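Local coordinates for protein transcriptional regulator, putative (Pseudomonas syringae pv. tomato, PDB 2R5F) that probably regulates transcription as a DNA-binding member of the SorC family, this putative sugar-binding domain presumably sensing a carbohydrate effector, at residues G7-L12 and T258-G263; G44-H49 and V251-V256; I61-W66 and Q109-L114; V158-L163 and R196-Q201. All coordinates share one frame; numbering follows the deposited sequence.

Contact 1 of 4, residues G7-L12 and T258-G263; sequences GLHLEL and TARGLG. With SO4 (sulfate ion), chain C.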
loop_
_atom_site.group_PDB
_atom_site.type_symbol
_atom_site.label_atom_id
_atom_site.label_comp_id
_atom_site.label_asym_id
_atom_site.label_seq_id
_atom_site.Cartn_x
_atom_site.Cartn_y
_atom_site.Cartn_z
ATOM N N GLY A 7 8.495 -7.690 16.756
ATOM C CA GLY A 7 7.643 -7.752 17.953
ATOM C C GLY A 7 8.185 -7.093 19.204
ATOM O O GLY A 7 7.692 -7.348 20.304
ATOM N N LEU A 8 9.168 -6.208 19.045
ATOM C CA LEU A 8 9.775 -5.540 20.196
ATOM C C LEU A 8 8.960 -4.334 20.732
ATOM O O LEU A 8 9.350 -3.741 21.744
ATOM C CB LEU A 8 11.218 -5.127 19.874
ATOM C CG LEU A 8 12.250 -6.213 19.538
ATOM C CD1 LEU A 8 13.565 -5.585 19.104
ATOM C CD2 LEU A 8 12.507 -7.169 20.708
ATOM N N HIS A 9 7.847 -3.971 20.074
ATOM C CA HIS A 9 7.050 -2.803 20.505
ATOM C C HIS A 9 5.545 -3.034 20.584
ATOM O O HIS A 9 4.758 -2.297 19.996
ATOM C CB HIS A 9 7.397 -1.577 19.650
ATOM C CG HIS A 9 8.853 -1.244 19.674
ATOM N ND1 HIS A 9 9.434 -0.530 20.696
ATOM C CD2 HIS A 9 9.852 -1.578 18.829
ATOM C CE1 HIS A 9 10.728 -0.417 20.473
ATOM N NE2 HIS A 9 11.005 -1.035 19.335
ATOM N N LEU A 10 5.156 -4.034 21.377
ATOM C CA LEU A 10 3.778 -4.531 21.398
ATOM C C LEU A 10 2.825 -3.569 22.071
ATOM O O LEU A 10 1.658 -3.469 21.685
ATOM C CB LEU A 10 3.699 -5.915 22.059
ATOM C CG LEU A 10 4.329 -7.131 21.355
ATOM C CD1 LEU A 10 4.101 -8.413 22.194
ATOM C CD2 LEU A 10 3.852 -7.326 19.910
ATOM N N GLU A 11 3.328 -2.867 23.088
ATOM C CA GLU A 11 2.560 -1.836 23.758
ATOM C C GLU A 11 2.317 -0.597 22.858
ATOM O O GLU A 11 1.225 -0.028 22.835
ATOM C CB GLU A 11 3.245 -1.448 25.061
ATOM C CG GLU A 11 3.454 -2.636 26.012
ATOM C CD GLU A 11 4.136 -2.247 27.304
ATOM O OE1 GLU A 11 4.710 -1.123 27.381
ATOM O OE2 GLU A 11 4.091 -3.059 28.265
ATOM N N LEU A 12 3.328 -0.184 22.122
ATOM C CA LEU A 12 3.168 0.921 21.173
ATOM C C LEU A 12 2.127 0.558 20.086
ATOM O O LEU A 12 1.230 1.347 19.781
ATOM C CB LEU A 12 4.530 1.285 20.562
ATOM C CG LEU A 12 4.684 2.398 19.524
ATOM C CD1 LEU A 12 4.089 3.685 20.084
ATOM C CD2 LEU A 12 6.181 2.596 19.205
ATOM N N THR A 258 8.388 6.548 13.506
ATOM C CA THR A 258 7.101 6.932 12.953
ATOM C C THR A 258 5.975 6.611 13.922
ATOM O O THR A 258 5.107 7.431 14.138
ATOM C CB THR A 258 6.814 6.252 11.584
ATOM O OG1 THR A 258 7.865 6.593 10.664
ATOM C CG2 THR A 258 5.469 6.740 11.002
ATOM N N ALA A 259 5.994 5.406 14.478
ATOM C CA ALA A 259 4.959 4.958 15.388
ATOM C C ALA A 259 4.923 5.855 16.615
ATOM O O ALA A 259 3.850 6.165 17.121
ATOM C CB ALA A 259 5.198 3.505 15.789
ATOM N N ARG A 260 6.102 6.271 17.081
ATOM C CA ARG A 260 6.215 7.211 18.202
ATOM C C ARG A 260 5.711 8.614 17.839
ATOM O O ARG A 260 5.019 9.231 18.620
ATOM C CB ARG A 260 7.631 7.204 18.786
ATOM C CG ARG A 260 7.878 6.001 19.757
ATOM C CD ARG A 260 9.330 5.853 20.230
ATOM N NE ARG A 260 9.536 4.601 20.987
ATOM C CZ ARG A 260 10.731 4.044 21.227
ATOM N NH1 ARG A 260 10.821 2.902 21.909
ATOM N NH2 ARG A 260 11.846 4.615 20.775
ATOM N N GLY A 261 6.043 9.107 16.645
ATOM C CA GLY A 261 5.465 10.357 16.141
ATOM C C GLY A 261 3.938 10.412 16.089
ATOM O O GLY A 261 3.340 11.443 16.439
ATOM N N LEU A 262 3.328 9.306 15.641
ATOM C CA LEU A 262 1.866 9.089 15.621
ATOM C C LEU A 262 1.226 8.902 17.007
ATOM O O LEU A 262 0.028 9.084 17.154
ATOM C CB LEU A 262 1.528 7.840 14.773
ATOM C CG LEU A 262 1.700 7.924 13.246
ATOM C CD1 LEU A 262 1.746 6.563 12.583
ATOM C CD2 LEU A 262 0.627 8.796 12.629
ATOM N N GLY A 263 2.046 8.530 17.996
ATOM C CA GLY A 263 1.609 7.867 19.234
ATOM C C GLY A 263 1.218 8.784 20.371
ATOM O O GLY A 263 1.360 9.987 20.242
HETATM S S SO4 C . 6.992 0.389 23.421
HETATM O O1 SO4 C . 6.208 1.456 24.058
HETATM O O2 SO4 C . 7.808 -0.319 24.402
HETATM O O3 SO4 C . 6.067 -0.589 22.823
HETATM O O4 SO4 C . 7.900 1.016 22.446
#
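His9 sets its ring beside its own backbone N (chi1 -56°), and Leu12 carries CG anti to the backbone N (chi1 179°); together these torsions turn both side chains toward Ala259 and Arg260. The far methyl of Leu12, CD2, lies 3.7 Å from Ala259 CB and 3.8 Å from Arg260 CG, meeting the arginine chain at about a right angle. Beyond that point Arg260 runs extended to NE, which brings its NH1 to 3.6 Å from His9 CE1, with the guanidinium plane perpendicular to the imidazole. The start of helix 10-20 thus meets the C-terminal helix 256-262. A sulfate, probably from the crystallisation liquor, occupies the N-terminal end of helix 10-20, where His9 is the N-cap residue. Two hydrogen bonds from segment 7-12 hold the anion: His9 ND1 donates to its O4 at 2.8 Å with an N-H...O angle of 158°, and Leu12 N donates to its O3 at 2.9 Å. Arg260 NH1 stands 3.5 Å from O4, near enough for electrostatic attraction, while Arg15 supplies a further hydrogen bond. The other imidazole nitrogen, NE2, is bonded to Glu29, which fixes the ring's rotation and would tend to stabilise positive charge on it. Ala259 also packs on Leu16 and Val27.

Contact 2 of 4, residues G44-H49 and V251-V256; sequences GSAAAH and VLITDV
Ala48 N donates to Gly44 O at 2.9 Å, and the helical turn closed by this bond carries Ala46 and Ala47, the two residues that meet Ile253. No hydrogen bond crosses between the segments, so the evidence for the contact is apolar. Ile253 forks: with CG1 beside the backbone N (chi1 -56°), CG2 is left anti to that N, and each branch finds its own alanine. CG2 ends 3.9 Å from Ala46 CB. The longer branch is extended to CD1, which reaches past the methyl of Ala47, 4.2 Å from its CB, to come closer to the helix backbone itself, 3.8 Å from Ala47 CA. Such small residues let the two backbones approach, and the CA atoms of Ala47 and Ile253 are 7.2 Å apart. Ile26, Leu228 and Leu230 on the adjoining strands, together with Ile43, complete the packing round Ile253. At the end of the strand Asp255 takes the N-cap position of helix 256-262 and its OD1 also bonds Thr258 OG1. Helix 36-54 packed on the parallel strands 24-28, 251-255 and 226-230 is consistent with the Rossmann-like alpha/beta fold of the clan to which this putative sugar-binding family is assigned.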
loop_
_atom_site.group_PDB
_atom_site.type_symbol
_atom_site.label_atom_id
_atom_site.label_comp_id
_atom_site.label_asym_id
_atom_site.label_seq_id
_atom_site.Cartn_x
_atom_site.Cartn_y
_atom_site.Cartn_z
ATOM N N GLY A 44 9.313 -3.233 4.199
ATOM C CA GLY A 44 9.172 -4.220 3.111
ATOM C C GLY A 44 9.384 -5.645 3.594
ATOM O O GLY A 44 8.592 -6.535 3.308
ATOM N N SER A 45 10.443 -5.874 4.344
ATOM C CA SER A 45 10.714 -7.211 4.898
ATOM C C SER A 45 9.600 -7.758 5.790
ATOM O O SER A 45 9.212 -8.916 5.663
ATOM C CB SER A 45 12.037 -7.220 5.665
ATOM O OG SER A 45 12.195 -8.489 6.277
ATOM N N ALA A 46 9.089 -6.921 6.698
ATOM C CA ALA A 46 7.977 -7.309 7.560
ATOM C C ALA A 46 6.728 -7.592 6.707
ATOM O O ALA A 46 5.986 -8.542 6.979
ATOM C CB ALA A 46 7.705 -6.213 8.601
ATOM N N ALA A 47 6.525 -6.777 5.669
ATOM C CA ALA A 47 5.413 -6.932 4.704
ATOM C C ALA A 47 5.458 -8.267 3.965
ATOM O O ALA A 47 4.430 -8.958 3.836
ATOM C CB ALA A 47 5.429 -5.780 3.688
ATOM N N ALA A 48 6.656 -8.637 3.495
ATOM C CA ALA A 48 6.855 -9.920 2.842
ATOM C C ALA A 48 6.405 -11.062 3.740
ATOM O O ALA A 48 5.686 -11.969 3.292
ATOM C CB ALA A 48 8.327 -10.098 2.419
ATOM N N HIS A 49 6.838 -11.013 5.002
ATOM C CA HIS A 49 6.544 -12.051 5.997
ATOM C C HIS A 49 5.046 -12.108 6.292
ATOM O O HIS A 49 4.470 -13.188 6.356
ATOM C CB HIS A 49 7.332 -11.805 7.303
ATOM C CG HIS A 49 8.796 -12.132 7.219
ATOM N ND1 HIS A 49 9.590 -11.764 6.150
ATOM C CD2 HIS A 49 9.617 -12.763 8.093
ATOM C CE1 HIS A 49 10.830 -12.171 6.363
ATOM N NE2 HIS A 49 10.875 -12.778 7.537
ATOM N N VAL A 251 -4.458 -2.500 8.362
ATOM C CA VAL A 251 -3.159 -2.893 8.880
ATOM C C VAL A 251 -2.166 -1.818 8.470
ATOM O O VAL A 251 -2.143 -1.362 7.318
ATOM C CB VAL A 251 -2.705 -4.288 8.325
ATOM C CG1 VAL A 251 -1.367 -4.769 8.986
ATOM C CG2 VAL A 251 -3.830 -5.345 8.490
ATOM N N LEU A 252 -1.355 -1.378 9.425
ATOM C CA LEU A 252 -0.254 -0.481 9.106
ATOM C C LEU A 252 1.004 -1.130 9.570
ATOM O O LEU A 252 1.070 -1.568 10.708
ATOM C CB LEU A 252 -0.435 0.876 9.815
ATOM C CG LEU A 252 0.763 1.810 9.824
ATOM C CD1 LEU A 252 1.068 2.428 8.438
ATOM C CD2 LEU A 252 0.518 2.873 10.926
ATOM N N ILE A 253 1.985 -1.221 8.676
ATOM C CA ILE A 253 3.337 -1.615 9.039
ATOM C C ILE A 253 4.252 -0.393 8.914
ATOM O O ILE A 253 4.292 0.249 7.869
ATOM C CB ILE A 253 3.872 -2.750 8.155
ATOM C CG1 ILE A 253 2.895 -3.960 8.215
ATOM C CG2 ILE A 253 5.292 -3.104 8.605
ATOM C CD1 ILE A 253 3.242 -5.101 7.203
ATOM N N THR A 254 4.942 -0.057 10.011
ATOM C CA THR A 254 5.699 1.168 10.082
ATOM C C THR A 254 6.856 1.007 11.050
ATOM O O THR A 254 6.926 0.038 11.800
ATOM C CB THR A 254 4.785 2.388 10.496
ATOM O OG1 THR A 254 5.498 3.597 10.243
ATOM C CG2 THR A 254 4.350 2.349 11.960
ATOM N N ASP A 255 7.766 1.958 11.057
ATOM C CA ASP A 255 8.937 1.878 11.959
ATOM C C ASP A 255 8.651 2.484 13.338
ATOM O O ASP A 255 7.619 3.140 13.528
ATOM C CB ASP A 255 10.131 2.591 11.302
ATOM C CG ASP A 255 9.825 4.045 10.996
ATOM O OD1 ASP A 255 9.020 4.294 10.087
ATOM O OD2 ASP A 255 10.359 4.929 11.695
ATOM N N VAL A 256 9.572 2.281 14.289
ATOM C CA VAL A 256 9.441 2.803 15.656
ATOM C C VAL A 256 9.323 4.333 15.720
ATOM O O VAL A 256 8.506 4.859 16.441
ATOM C CB VAL A 256 10.670 2.422 16.600
ATOM C CG1 VAL A 256 10.400 2.871 18.031
ATOM C CG2 VAL A 256 10.956 0.983 16.600
#

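Contact 3 of 4, residues I61-W66 and Q109-L114; sequences IGISSW and QRLATL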
loop_
_atom_site.group_PDB
_atom_site.type_symbol
_atom_site.label_atom_id
_atom_site.label_comp_id
_atom_site.label_asym_id
_atom_site.label_seq_id
_atom_site.Cartn_x
_atom_site.Cartn_y
_atom_site.Cartn_z
ATOM N N ILE A 61 -5.667 -9.471 -4.820
ATOM C CA ILE A 61 -4.772 -8.444 -4.344
ATOM C C ILE A 61 -4.709 -7.240 -5.280
ATOM O O ILE A 61 -4.633 -7.411 -6.485
ATOM C CB ILE A 61 -3.352 -9.009 -4.191
ATOM C CG1 ILE A 61 -3.345 -10.112 -3.129
ATOM C CG2 ILE A 61 -2.340 -7.861 -3.899
ATOM C CD1 ILE A 61 -2.110 -10.941 -3.134
ATOM N N GLY A 62 -4.771 -6.026 -4.729
ATOM C CA GLY A 62 -4.513 -4.817 -5.524
ATOM C C GLY A 62 -3.267 -4.215 -4.925
ATOM O O GLY A 62 -3.109 -4.261 -3.720
ATOM N N ILE A 63 -2.354 -3.692 -5.743
ATOM C CA ILE A 63 -1.182 -3.008 -5.192
ATOM C C ILE A 63 -0.977 -1.625 -5.827
ATOM O O ILE A 63 -1.201 -1.421 -7.030
ATOM C CB ILE A 63 0.163 -3.818 -5.264
ATOM C CG1 ILE A 63 0.665 -3.996 -6.712
ATOM C CG2 ILE A 63 0.090 -5.142 -4.510
ATOM C CD1 ILE A 63 2.217 -4.269 -6.805
ATOM N N SER A 64 -0.531 -0.694 -4.993
ATOM C CA SER A 64 -0.080 0.630 -5.435
ATOM C C SER A 64 1.304 0.505 -6.089
ATOM O O SER A 64 2.339 0.649 -5.419
ATOM C CB SER A 64 0.012 1.549 -4.214
ATOM O OG SER A 64 0.136 2.886 -4.653
ATOM N N SER A 65 1.352 0.233 -7.388
ATOM C CA SER A 65 2.618 -0.233 -7.952
ATOM C C SER A 65 3.737 0.827 -8.034
ATOM O O SER A 65 4.897 0.470 -8.180
ATOM C CB SER A 65 2.409 -0.945 -9.291
ATOM O OG SER A 65 1.214 -0.491 -9.891
ATOM N N TRP A 66 3.395 2.107 -7.904
ATOM C CA TRP A 66 4.423 3.171 -7.892
ATOM C C TRP A 66 5.218 3.300 -6.574
ATOM O O TRP A 66 6.176 4.072 -6.489
ATOM C CB TRP A 66 3.817 4.519 -8.287
ATOM C CG TRP A 66 3.353 4.578 -9.729
ATOM C CD1 TRP A 66 2.297 3.913 -10.263
ATOM C CD2 TRP A 66 3.926 5.347 -10.807
ATOM N NE1 TRP A 66 2.168 4.201 -11.593
ATOM C CE2 TRP A 66 3.148 5.088 -11.958
ATOM C CE3 TRP A 66 5.019 6.219 -10.910
ATOM C CZ2 TRP A 66 3.421 5.672 -13.205
ATOM C CZ3 TRP A 66 5.290 6.818 -12.158
ATOM C CH2 TRP A 66 4.495 6.532 -13.287
ATOM N N GLN A 109 3.522 -7.303 -12.169
ATOM C CA GLN A 109 3.750 -8.569 -12.862
ATOM C C GLN A 109 4.653 -9.499 -12.052
ATOM O O GLN A 109 4.311 -10.663 -11.839
ATOM C CB GLN A 109 4.312 -8.335 -14.273
ATOM C CG GLN A 109 4.500 -9.653 -15.099
ATOM C CD GLN A 109 3.249 -10.526 -15.146
ATOM O OE1 GLN A 109 3.124 -11.525 -14.415
ATOM N NE2 GLN A 109 2.307 -10.145 -15.993
ATOM N N ARG A 110 5.776 -8.959 -11.574
ATOM C CA ARG A 110 6.702 -9.688 -10.715
ATOM C C ARG A 110 5.986 -10.320 -9.538
ATOM O O ARG A 110 6.204 -11.468 -9.271
ATOM C CB ARG A 110 7.804 -8.786 -10.200
ATOM C CG ARG A 110 8.945 -8.624 -11.137
ATOM C CD ARG A 110 9.906 -7.587 -10.631
ATOM N NE ARG A 110 10.621 -8.035 -9.439
ATOM C CZ ARG A 110 11.203 -7.214 -8.561
ATOM N NH1 ARG A 110 11.154 -5.896 -8.730
ATOM N NH2 ARG A 110 11.841 -7.706 -7.507
ATOM N N LEU A 111 5.106 -9.578 -8.864
ATOM C CA LEU A 111 4.331 -10.072 -7.721
ATOM C C LEU A 111 3.353 -11.190 -8.077
ATOM O O LEU A 111 3.201 -12.155 -7.329
ATOM C CB LEU A 111 3.616 -8.918 -6.991
ATOM C CG LEU A 111 2.823 -9.379 -5.749
ATOM C CD1 LEU A 111 3.769 -10.007 -4.731
ATOM C CD2 LEU A 111 1.932 -8.290 -5.112
ATOM N N ALA A 112 2.698 -11.072 -9.228
ATOM C CA ALA A 112 1.849 -12.138 -9.745
ATOM C C ALA A 112 2.659 -13.413 -10.050
ATOM O O ALA A 112 2.202 -14.548 -9.816
ATOM C CB ALA A 112 1.125 -11.651 -10.954
ATOM N N THR A 113 3.870 -13.232 -10.563
ATOM C CA THR A 113 4.738 -14.367 -10.853
ATOM C C THR A 113 5.073 -15.089 -9.558
ATOM O O THR A 113 4.883 -16.312 -9.459
ATOM C CB THR A 113 5.971 -13.944 -11.657
ATOM O OG1 THR A 113 5.538 -13.535 -12.955
ATOM C CG2 THR A 113 6.974 -15.090 -11.834
ATOM N N LEU A 114 5.516 -14.319 -8.565
ATOM C CA LEU A 114 5.819 -14.843 -7.241
ATOM C C LEU A 114 4.659 -15.649 -6.625
ATOM O O LEU A 114 4.869 -16.769 -6.132
ATOM C CB LEU A 114 6.259 -13.721 -6.297
ATOM C CG LEU A 114 7.686 -13.221 -6.543
ATOM C CD1 LEU A 114 7.849 -11.871 -5.892
ATOM C CD2 LEU A 114 8.684 -14.192 -5.985
#
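Ile63 meets Leu111 from a rotamer that is less usual for a strand isoleucine: its CG1 sits between the backbone N and the carbonyl carbon (chi1 68°), the crowded position. The consequence is that CG2 swings anti to the carbonyl carbon and becomes the branch that faces the helix, 3.7 Å from Leu111 CD2. That one methyl of Leu111 carries the whole contact. CG of the leucine is anti to its backbone N (chi1 -178°) and CD2 continues the chain outward from the helix, bridging a separation at which the CA atoms of Ile63 and Leu111 are 9.3 Å apart. Ile61, two residues earlier and facing the same way, offers its own CG2 to the same CD2 at 4.5 Å, a looser approach. No hydrogen bond crosses the contact, and its three touching residues are all buried. Just past the isoleucine the strand stops, and Ser64 forms the centre of an inverse gamma turn. Strand 60-63, helix 68-75 and the parallel strand 88-94 follow one another as a beta-alpha-beta unit of an alpha/beta sheet, in which strand 60-63 lies between 88-94 and 155-162. Helix 101-115 follows strand 88-94 and packs on it through Leu111 and Ala112, both touching Val89, while Ile70 of helix 68-75 covers Ile63 and Val74 of that helix touches Arg110 and Leu114.

Contact 4 of 4, residues V158-L163 and R196-Q201; sequences VGIGEL and RYFDAQ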
loop_
_atom_site.group_PDB
_atom_site.type_symbol
_atom_site.label_atom_id
_atom_site.label_comp_id
_atom_site.label_asym_id
_atom_site.label_seq_id
_atom_site.Cartn_x
_atom_site.Cartn_y
_atom_site.Cartn_z
ATOM N N VAL A 158 -0.909 -0.726 -0.074
ATOM C CA VAL A 158 -0.714 0.671 -0.527
ATOM C C VAL A 158 0.402 1.374 0.232
ATOM O O VAL A 158 0.591 1.158 1.437
ATOM C CB VAL A 158 -2.042 1.530 -0.414
ATOM C CG1 VAL A 158 -3.201 0.936 -1.256
ATOM C CG2 VAL A 158 -2.474 1.724 1.047
ATOM N N GLY A 159 1.152 2.216 -0.465
ATOM C CA GLY A 159 2.097 3.079 0.192
ATOM C C GLY A 159 1.307 4.335 0.499
ATOM O O GLY A 159 0.180 4.486 0.045
ATOM N N ILE A 160 1.896 5.234 1.269
ATOM C CA ILE A 160 1.241 6.488 1.616
ATOM C C ILE A 160 2.250 7.574 1.274
ATOM O O ILE A 160 3.362 7.559 1.782
ATOM C CB ILE A 160 0.812 6.491 3.117
ATOM C CG1 ILE A 160 -0.277 5.421 3.352
ATOM C CG2 ILE A 160 0.281 7.873 3.564
ATOM C CD1 ILE A 160 -0.320 4.876 4.756
ATOM N N GLY A 161 1.889 8.479 0.364
ATOM C CA GLY A 161 2.772 9.591 0.014
ATOM C C GLY A 161 2.510 10.847 0.849
ATOM O O GLY A 161 1.371 11.140 1.214
ATOM N N GLU A 162 3.560 11.599 1.142
ATOM C CA GLU A 162 3.414 12.910 1.780
ATOM C C GLU A 162 3.395 14.037 0.733
ATOM O O GLU A 162 4.059 13.927 -0.296
ATOM C CB GLU A 162 4.538 13.117 2.812
ATOM C CG GLU A 162 5.954 13.491 2.256
ATOM C CD GLU A 162 6.768 12.298 1.696
ATOM O OE1 GLU A 162 6.202 11.440 0.976
ATOM O OE2 GLU A 162 7.992 12.221 1.971
ATOM N N LEU A 163 2.634 15.109 0.995
ATOM C CA LEU A 163 2.688 16.348 0.191
ATOM C C LEU A 163 3.488 17.472 0.866
ATOM O O LEU A 163 3.045 18.051 1.862
ATOM C CB LEU A 163 1.286 16.854 -0.157
ATOM C CG LEU A 163 1.116 17.435 -1.569
ATOM C CD1 LEU A 163 -0.336 17.694 -1.847
ATOM C CD2 LEU A 163 1.922 18.716 -1.796
ATOM N N ARG A 196 -4.539 9.592 -4.950
ATOM C CA ARG A 196 -5.758 10.231 -4.450
ATOM C C ARG A 196 -5.451 10.996 -3.146
ATOM O O ARG A 196 -5.095 10.403 -2.153
ATOM C CB ARG A 196 -6.862 9.184 -4.254
ATOM C CG ARG A 196 -7.172 8.326 -5.511
ATOM C CD ARG A 196 -7.767 9.196 -6.611
ATOM N NE ARG A 196 -8.187 8.417 -7.774
ATOM C CZ ARG A 196 -9.401 8.462 -8.317
ATOM N NH1 ARG A 196 -10.339 9.260 -7.821
ATOM N NH2 ARG A 196 -9.684 7.702 -9.361
ATOM N N TYR A 197 -5.633 12.313 -3.159
ATOM C CA TYR A 197 -5.213 13.169 -2.053
ATOM C C TYR A 197 -6.274 13.334 -0.971
ATOM O O TYR A 197 -7.465 13.306 -1.255
ATOM C CB TYR A 197 -4.724 14.525 -2.603
ATOM C CG TYR A 197 -3.385 14.395 -3.307
ATOM C CD1 TYR A 197 -3.301 14.000 -4.648
ATOM C CD2 TYR A 197 -2.205 14.624 -2.622
ATOM C CE1 TYR A 197 -2.068 13.852 -5.282
ATOM C CE2 TYR A 197 -0.976 14.486 -3.244
ATOM C CZ TYR A 197 -0.908 14.099 -4.568
ATOM O OH TYR A 197 0.346 13.966 -5.148
ATOM N N PHE A 198 -5.826 13.495 0.269
ATOM C CA PHE A 198 -6.704 13.680 1.426
ATOM C C PHE A 198 -6.117 14.712 2.381
ATOM O O PHE A 198 -4.917 15.013 2.332
ATOM C CB PHE A 198 -6.946 12.368 2.179
ATOM C CG PHE A 198 -5.688 11.614 2.522
ATOM C CD1 PHE A 198 -4.895 11.996 3.598
ATOM C CD2 PHE A 198 -5.294 10.531 1.767
ATOM C CE1 PHE A 198 -3.730 11.322 3.909
ATOM C CE2 PHE A 198 -4.118 9.829 2.083
ATOM C CZ PHE A 198 -3.336 10.226 3.146
ATOM N N ASP A 199 -6.969 15.244 3.250
ATOM C CA ASP A 199 -6.546 16.279 4.172
ATOM C C ASP A 199 -6.111 15.672 5.517
ATOM O O ASP A 199 -6.032 14.426 5.650
ATOM C CB ASP A 199 -7.594 17.424 4.270
ATOM C CG ASP A 199 -8.800 17.092 5.157
ATOM O OD1 ASP A 199 -8.798 16.077 5.889
ATOM O OD2 ASP A 199 -9.755 17.897 5.143
ATOM N N ALA A 200 -5.819 16.547 6.483
ATOM C CA ALA A 200 -5.287 16.134 7.787
ATOM C C ALA A 200 -6.213 15.188 8.553
ATOM O O ALA A 200 -5.749 14.422 9.399
ATOM C CB ALA A 200 -4.915 17.357 8.640
ATOM N N GLN A 201 -7.509 15.222 8.234
ATOM C CA GLN A 201 -8.468 14.302 8.849
ATOM C C GLN A 201 -8.900 13.175 7.939
ATOM O O GLN A 201 -9.735 12.371 8.306
ATOM C CB GLN A 201 -9.689 15.046 9.368
ATOM C CG GLN A 201 -9.497 15.617 10.773
ATOM C CD GLN A 201 -10.439 16.752 11.047
ATOM O OE1 GLN A 201 -11.072 17.263 10.124
ATOM N NE2 GLN A 201 -10.542 17.166 12.322
#
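A three-stranded antiparallel patch at the end of strand 155-162 frames this contact: strand 191-193 pairs with 155-162 and also with 196-198, so Leu163 and Ile160 meet Tyr197 and Phe198 across an intervening strand. The spacing agrees, the nearest CA atoms, those of Leu163 and Tyr197, being 8.8 Å apart. Leu163 makes the tighter approach. Its CD1 lies 3.6 Å from Tyr197 CE2 and 3.7 Å from Tyr197 CD2, obliquely to the ring, and its CG stays 4.0 Å from CE2; the two side chains cross at about a right angle. The leucine's chi1 of -141° lies away from a staggered value. Leu184 touches both of them. A second, looser pair lies on the other face of the patch, as expected because Tyr197 and Phe198 are consecutive in an extended strand. There Ile160 CG2 comes to the edge of the Phe198 ring, near its plane, 4.3 Å from CZ. Ile193 of the middle strand packs against both residues, and helix 237-245 covers them, with Ala239 and Ile240 on Ile160 and Ala243 on Phe198. The backbone of Ile160 is held as well, its O accepting a hydrogen bond from Lys236 NZ. Past the strand an Asx turn bends the chain: Gln201 N donates to Asp199 OD1 at 2.8 Å with an N-H...O angle of 143°, approaching from 40° above the carboxylate plane. The same oxygen also accepts from Lys203 N.

Contact 1 joins the two ends of the modelled chain, and the other three nest inside the loop it closes. Contact 2 comes next inward; contacts 3 and 4 follow in series within it. Strand 251-255 runs straight into helix 256-262, so contacts 1 and 2 touch, for example through His9 NE2 and Val256 CG2 at 3.4 Å, with centres 12 Å apart. Contacts 2, 3 and 4 all reach one mixed sheet, in which strands 60-63 and 155-162 are neighbours; Ser64 CB packs 3.9 Å from Val158 CA. Contacts 1 and 3, centres 28 Å apart, lie on opposite sides of the chain's centre. Widely separated chain regions are thus assembled into a single alpha/beta domain.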